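Local coordinates for glycosyltransferase (PDB 7MI0), which probably transfers a sugar from an activated donor to an acceptor, as a GT-B-fold glycosyltransferase built from two Rossmann-like domains, at residues G152-A157 against K176-E181; T130-Y135 against V156-F161. One frame throughout, in Å; residues are numbered along the deposited sequence.

Contact 1: G152-A157 against K176-E181; sequences GKKVVA and KIVVIE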
loop_
_atom_site.group_PDB
_atom_site.type_symbol
_atom_site.label_atom_id
_atom_site.label_comp_id
_atom_site.label_asym_id
_atom_site.label_seq_id
_atom_site.Cartn_x
_atom_site.Cartn_y
_atom_site.Cartn_z
ATOM N N GLY A 152 -8.240 7.695 -25.964
ATOM C CA GLY A 152 -9.580 7.646 -25.400
ATOM C C GLY A 152 -9.700 6.783 -24.167
ATOM O O GLY A 152 -10.769 6.219 -23.909
ATOM N N LYS A 153 -8.627 6.659 -23.395
ATOM C CA LYS A 153 -8.609 5.839 -22.197
ATOM C C LYS A 153 -8.114 6.681 -21.033
ATOM O O LYS A 153 -7.612 7.795 -21.210
ATOM C CB LYS A 153 -7.728 4.600 -22.392
ATOM C CG LYS A 153 -8.057 3.835 -23.670
ATOM C CD LYS A 153 -7.597 2.390 -23.623
ATOM C CE LYS A 153 -8.250 1.588 -24.728
ATOM N NZ LYS A 153 -7.996 2.182 -26.074
ATOM N N LYS A 154 -8.279 6.145 -19.827
ATOM C CA LYS A 154 -7.764 6.769 -18.619
ATOM C C LYS A 154 -6.851 5.789 -17.893
ATOM O O LYS A 154 -6.912 4.576 -18.106
ATOM C CB LYS A 154 -8.901 7.228 -17.691
ATOM C CG LYS A 154 -9.777 8.315 -18.277
ATOM C CD LYS A 154 -9.557 9.630 -17.566
ATOM C CE LYS A 154 -10.291 10.766 -18.257
ATOM N NZ LYS A 154 -9.703 11.060 -19.596
ATOM N N VAL A 155 -5.983 6.332 -17.042
ATOM C CA VAL A 155 -5.126 5.531 -16.183
ATOM C C VAL A 155 -5.230 6.081 -14.769
ATOM O O VAL A 155 -5.537 7.256 -14.556
ATOM C CB VAL A 155 -3.658 5.528 -16.654
ATOM C CG1 VAL A 155 -3.517 4.765 -17.969
ATOM C CG2 VAL A 155 -3.156 6.961 -16.797
ATOM N N VAL A 156 -4.968 5.214 -13.793
ATOM C CA VAL A 156 -5.041 5.578 -12.381
ATOM C C VAL A 156 -3.660 5.428 -11.762
ATOM O O VAL A 156 -3.013 4.387 -11.919
ATOM C CB VAL A 156 -6.078 4.728 -11.621
ATOM C CG1 VAL A 156 -5.928 4.911 -10.132
ATOM C CG2 VAL A 156 -7.482 5.101 -12.045
ATOM N N ALA A 157 -3.212 6.466 -11.065
ATOM C CA ALA A 157 -2.005 6.419 -10.257
ATOM C C ALA A 157 -2.391 6.406 -8.782
ATOM O O ALA A 157 -3.230 7.199 -8.344
ATOM C CB ALA A 157 -1.094 7.612 -10.557
ATOM N N LYS A 176 -5.233 12.177 -19.079
ATOM C CA LYS A 176 -5.496 10.749 -19.002
ATOM C C LYS A 176 -5.308 10.192 -17.599
ATOM O O LYS A 176 -5.852 9.121 -17.297
ATOM C CB LYS A 176 -4.576 9.989 -19.965
ATOM C CG LYS A 176 -4.867 10.218 -21.438
ATOM C CD LYS A 176 -4.006 9.303 -22.286
ATOM C CE LYS A 176 -3.984 9.719 -23.744
ATOM N NZ LYS A 176 -5.328 9.620 -24.369
ATOM N N ILE A 177 -4.565 10.890 -16.740
ATOM C CA ILE A 177 -4.126 10.360 -15.453
ATOM C C ILE A 177 -5.050 10.862 -14.358
ATOM O O ILE A 177 -5.190 12.073 -14.153
ATOM C CB ILE A 177 -2.676 10.749 -15.139
ATOM C CG1 ILE A 177 -1.746 10.378 -16.295
ATOM C CG2 ILE A 177 -2.234 10.077 -13.845
ATOM C CD1 ILE A 177 -0.336 10.899 -16.121
ATOM N N VAL A 178 -5.646 9.927 -13.629
ATOM C CA VAL A 178 -6.489 10.213 -12.477
ATOM C C VAL A 178 -5.795 9.643 -11.252
ATOM O O VAL A 178 -5.416 8.466 -11.244
ATOM C CB VAL A 178 -7.892 9.609 -12.657
ATOM C CG1 VAL A 178 -8.707 9.747 -11.400
ATOM C CG2 VAL A 178 -8.599 10.265 -13.834
ATOM N N VAL A 179 -5.607 10.467 -10.229
ATOM C CA VAL A 179 -4.995 10.010 -8.987
ATOM C C VAL A 179 -6.088 9.519 -8.047
ATOM O O VAL A 179 -7.079 10.221 -7.810
ATOM C CB VAL A 179 -4.169 11.125 -8.330
ATOM C CG1 VAL A 179 -3.414 10.579 -7.123
ATOM C CG2 VAL A 179 -3.215 11.736 -9.335
ATOM N N ILE A 180 -5.911 8.309 -7.518
ATOM C CA ILE A 180 -6.795 7.746 -6.496
ATOM C C ILE A 180 -5.889 7.282 -5.356
ATOM O O ILE A 180 -5.412 6.144 -5.352
ATOM C CB ILE A 180 -7.650 6.590 -7.023
ATOM C CG1 ILE A 180 -8.417 7.017 -8.270
ATOM C CG2 ILE A 180 -8.602 6.090 -5.949
ATOM C CD1 ILE A 180 -9.294 5.924 -8.836
ATOM N N GLU A 181 -5.650 8.162 -4.383
ATOM C CA GLU A 181 -4.748 7.829 -3.286
ATOM C C GLU A 181 -5.223 6.580 -2.551
ATOM O O GLU A 181 -6.399 6.214 -2.575
ATOM C CB GLU A 181 -4.637 8.983 -2.286
ATOM C CG GLU A 181 -4.027 10.263 -2.820
ATOM C CD GLU A 181 -5.059 11.179 -3.447
ATOM O OE1 GLU A 181 -6.078 10.668 -3.972
ATOM O OE2 GLU A 181 -4.852 12.414 -3.408
#
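Four backbone hydrogen bonds tie 152-157 to 176-181, each running between one N-H and one carbonyl in the zigzag of a parallel pair. Val155 N gives to Lys176 O at 2.8 Å, from above the carbonyl plane, and Val178 N returns a bond to Val155 O, nearly along the C=O axis (N-H...O 169°). Further on, Ala157 N donates to Val178 O, again from above the plane, whereas Ile180 N reaches Ala157 O at 3.0 Å within that carbonyl's plane. Each of the four oxygens is also approached by a CA-H, most closely Val178 O by Val156 CA at 3.1 Å.

Val155 keeps CG2 in the crowded position between backbone N and carbonyl carbon (chi1 -69°), which sets that methyl against Ile177 CG1 at 3.7 Å as the two side chains cross obliquely; on the same face Ile177 CG2 meets Ala157 CB more loosely. On the side of Val156 and Val178, Ile180 from the loop after the strand brings CD1 against both methyls of Val156, 3.7 Å from Val156 CG1. Lys154, bent at chi2 (-110°), flanks Val178 with its CD near CG2.

Outside this shell, helix 160-168 packs on Ala157, Ile177 and Val179, and helix 378-393 meets Lys154, Val178 and Ile180 on the side of Val156 and Val178. Lys176 NZ is bound by Leu150 O and Lys154 NZ by Asp175 O, each a carbonyl just before the opposite segment.

Strand 177-179 is an outermost strand of the seven-stranded sheet, attached through the right-handed crossover of a beta-alpha-beta unit. The four main-chain bonds define the register, aliphatic carbons provide the packing, and the two ammonium groups end on main-chain carbonyls, which probably offsets part of their charge.

Contact 2: T130-Y135 against V156-F161; sequences TFHGVY and VAVSNF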
loop_
_atom_site.group_PDB
_atom_site.type_symbol
_atom_site.label_atom_id
_atom_site.label_comp_id
_atom_site.label_asym_id
_atom_site.label_seq_id
_atom_site.Cartn_x
_atom_site.Cartn_y
_atom_site.Cartn_z
ATOM N N THR A 130 -4.492 0.747 -13.606
ATOM C CA THR A 130 -4.006 1.373 -12.384
ATOM C C THR A 130 -2.547 0.990 -12.192
ATOM O O THR A 130 -2.197 -0.193 -12.269
ATOM C CB THR A 130 -4.823 0.945 -11.159
ATOM O OG1 THR A 130 -6.203 1.275 -11.355
ATOM C CG2 THR A 130 -4.315 1.653 -9.908
ATOM N N PHE A 131 -1.700 1.989 -11.948
ATOM C CA PHE A 131 -0.277 1.784 -11.694
ATOM C C PHE A 131 -0.050 1.831 -10.187
ATOM O O PHE A 131 -0.144 2.898 -9.574
ATOM C CB PHE A 131 0.558 2.843 -12.416
ATOM C CG PHE A 131 0.403 2.822 -13.924
ATOM C CD1 PHE A 131 -0.593 3.562 -14.546
ATOM C CD2 PHE A 131 1.253 2.061 -14.713
ATOM C CE1 PHE A 131 -0.738 3.537 -15.927
ATOM C CE2 PHE A 131 1.114 2.041 -16.086
ATOM C CZ PHE A 131 0.117 2.776 -16.695
ATOM N N HIS A 132 0.228 0.674 -9.587
ATOM C CA HIS A 132 0.489 0.580 -8.154
ATOM C C HIS A 132 1.953 0.820 -7.804
ATOM O O HIS A 132 2.347 0.617 -6.651
ATOM C CB HIS A 132 0.068 -0.793 -7.618
ATOM C CG HIS A 132 -1.408 -1.034 -7.652
ATOM N ND1 HIS A 132 -2.167 -1.159 -6.510
ATOM C CD2 HIS A 132 -2.263 -1.185 -8.690
ATOM C CE1 HIS A 132 -3.427 -1.372 -6.843
ATOM N NE2 HIS A 132 -3.512 -1.391 -8.160
ATOM N N GLY A 133 2.768 1.225 -8.768
ATOM C CA GLY A 133 4.175 1.409 -8.478
ATOM C C GLY A 133 4.872 2.038 -9.658
ATOM O O GLY A 133 4.263 2.311 -10.696
ATOM N N VAL A 134 6.170 2.259 -9.481
ATOM C CA VAL A 134 7.017 2.874 -10.496
ATOM C C VAL A 134 7.789 1.756 -11.187
ATOM O O VAL A 134 8.754 1.219 -10.638
ATOM C CB VAL A 134 7.956 3.915 -9.885
ATOM C CG1 VAL A 134 8.890 4.460 -10.947
ATOM C CG2 VAL A 134 7.148 5.034 -9.239
ATOM N N TYR A 135 7.351 1.386 -12.387
ATOM C CA TYR A 135 8.082 0.477 -13.253
ATOM C C TYR A 135 8.388 1.198 -14.554
ATOM O O TYR A 135 7.744 2.192 -14.898
ATOM C CB TYR A 135 7.295 -0.808 -13.540
ATOM C CG TYR A 135 5.945 -0.892 -12.862
ATOM C CD1 TYR A 135 5.836 -1.303 -11.536
ATOM C CD2 TYR A 135 4.776 -0.584 -13.553
ATOM C CE1 TYR A 135 4.601 -1.394 -10.908
ATOM C CE2 TYR A 135 3.534 -0.673 -12.937
ATOM C CZ TYR A 135 3.451 -1.078 -11.612
ATOM O OH TYR A 135 2.211 -1.168 -10.997
ATOM N N VAL A 156 -4.968 5.214 -13.793
ATOM C CA VAL A 156 -5.041 5.578 -12.381
ATOM C C VAL A 156 -3.660 5.428 -11.762
ATOM O O VAL A 156 -3.013 4.387 -11.919
ATOM C CB VAL A 156 -6.078 4.728 -11.621
ATOM C CG1 VAL A 156 -5.928 4.911 -10.132
ATOM C CG2 VAL A 156 -7.482 5.101 -12.045
ATOM N N ALA A 157 -3.212 6.466 -11.065
ATOM C CA ALA A 157 -2.005 6.419 -10.257
ATOM C C ALA A 157 -2.391 6.406 -8.782
ATOM O O ALA A 157 -3.230 7.199 -8.344
ATOM C CB ALA A 157 -1.094 7.612 -10.557
ATOM N N VAL A 158 -1.778 5.493 -8.020
ATOM C CA VAL A 158 -2.079 5.353 -6.597
ATOM C C VAL A 158 -1.461 6.454 -5.755
ATOM O O VAL A 158 -1.669 6.471 -4.534
ATOM C CB VAL A 158 -1.583 4.014 -6.021
ATOM C CG1 VAL A 158 -2.140 2.837 -6.809
ATOM C CG2 VAL A 158 -0.064 3.989 -5.994
ATOM N N SER A 159 -0.699 7.365 -6.359
ATOM C CA SER A 159 -0.125 8.494 -5.638
ATOM C C SER A 159 0.271 9.561 -6.645
ATOM O O SER A 159 0.290 9.326 -7.855
ATOM C CB SER A 159 1.077 8.063 -4.789
ATOM O OG SER A 159 2.112 7.493 -5.580
ATOM N N ASN A 160 0.586 10.747 -6.133
ATOM C CA ASN A 160 1.129 11.770 -7.016
ATOM C C ASN A 160 2.562 11.462 -7.407
ATOM O O ASN A 160 3.024 11.933 -8.450
ATOM C CB ASN A 160 1.051 13.150 -6.369
ATOM C CG ASN A 160 -0.340 13.753 -6.459
ATOM O OD1 ASN A 160 -0.728 14.302 -7.496
ATOM N ND2 ASN A 160 -1.098 13.657 -5.369
ATOM N N PHE A 161 3.268 10.684 -6.591
ATOM C CA PHE A 161 4.604 10.238 -6.959
ATOM C C PHE A 161 4.557 9.348 -8.198
ATOM O O PHE A 161 5.377 9.496 -9.111
ATOM C CB PHE A 161 5.225 9.519 -5.763
ATOM C CG PHE A 161 6.556 8.903 -6.031
ATOM C CD1 PHE A 161 7.680 9.686 -6.189
ATOM C CD2 PHE A 161 6.691 7.525 -6.070
ATOM C CE1 PHE A 161 8.911 9.109 -6.412
ATOM C CE2 PHE A 161 7.921 6.943 -6.290
ATOM C CZ PHE A 161 9.033 7.738 -6.459
#
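Main-chain bonding between 130-135 and 156-161 is strong at one position and fades at the next. Phe131 N points at Val156 O almost along the C=O axis, 2.7 Å away with an N-H...O angle of 168°. The following bond, Val158 N to Phe131 O, is weak and stretched to 3.4 Å; here the parallel strands part and both chains turn out of the sheet. Thr130 CA adds a CH...O contact to Val156 O.

Apolar contacts then take over. Thr130 and Val156 run alongside each other in the same direction, with Thr130 CG2 3.6 Å from Val156 CG1. Thr130 OG1 sits beside its own backbone N and near Val156 CB. Farther along, Val134 CG2 meets Phe161 CE2 at 3.6 Å, the side chains crossing at about a right angle; an anti chi1 (175°) carries the Phe161 ring toward Val134.

A CH-pi contact completes the set. Val158 CG1 stands over one face of the His132 imidazole, 4.2 Å from the ring centroid and displaced from the ring centre, 19° off its normal. The same methyl also lies against Phe131 O. Thr130 OG1 is hydrogen-bonded with His106 NE2, and His132 NE2 with Arg108 NE, the latter helping to fix the ring's rotation.

Ser159 is the N-cap of helix 160-168, its OG receiving a bond from Val162 N, and Glu326 takes the backbone N-H groups of Asn160 and Phe161. Strand 126-131 pairs on its other edge with 104-107, and Phe131 packs on Val162 and Leu166. Both segments thus leave the C-terminal ends of neighbouring strands in a Rossmann-like sheet, one continuing in a loop toward helix 139-149, the other entering helix 160-168.

How the contacts relate
Contacts 1 and 2 lie with their centres about 9 Å apart and share strand 154-157 (Val156 and Ala157 in both); this strand pairs with 126-131 along one edge and 177-179 along the other. Two successive beta-alpha-beta units, connected through helix 139-149 and then helix 160-168, thus overlap on it. Packing continues between the contacts, with Val155 CB 3.6 Å from Phe131 CE1. Contact 1 pairs one of the sheet's two outermost strands, 177-179, with its neighbour. Contact 2 reaches the C-terminal strand ends, where Glu326 and Ala301, in the Glycosyl transferases group 1 range, hydrogen-bond to the start of helix 160-168, consistent with a place facing the cleft between the halves of a GT-B enzyme.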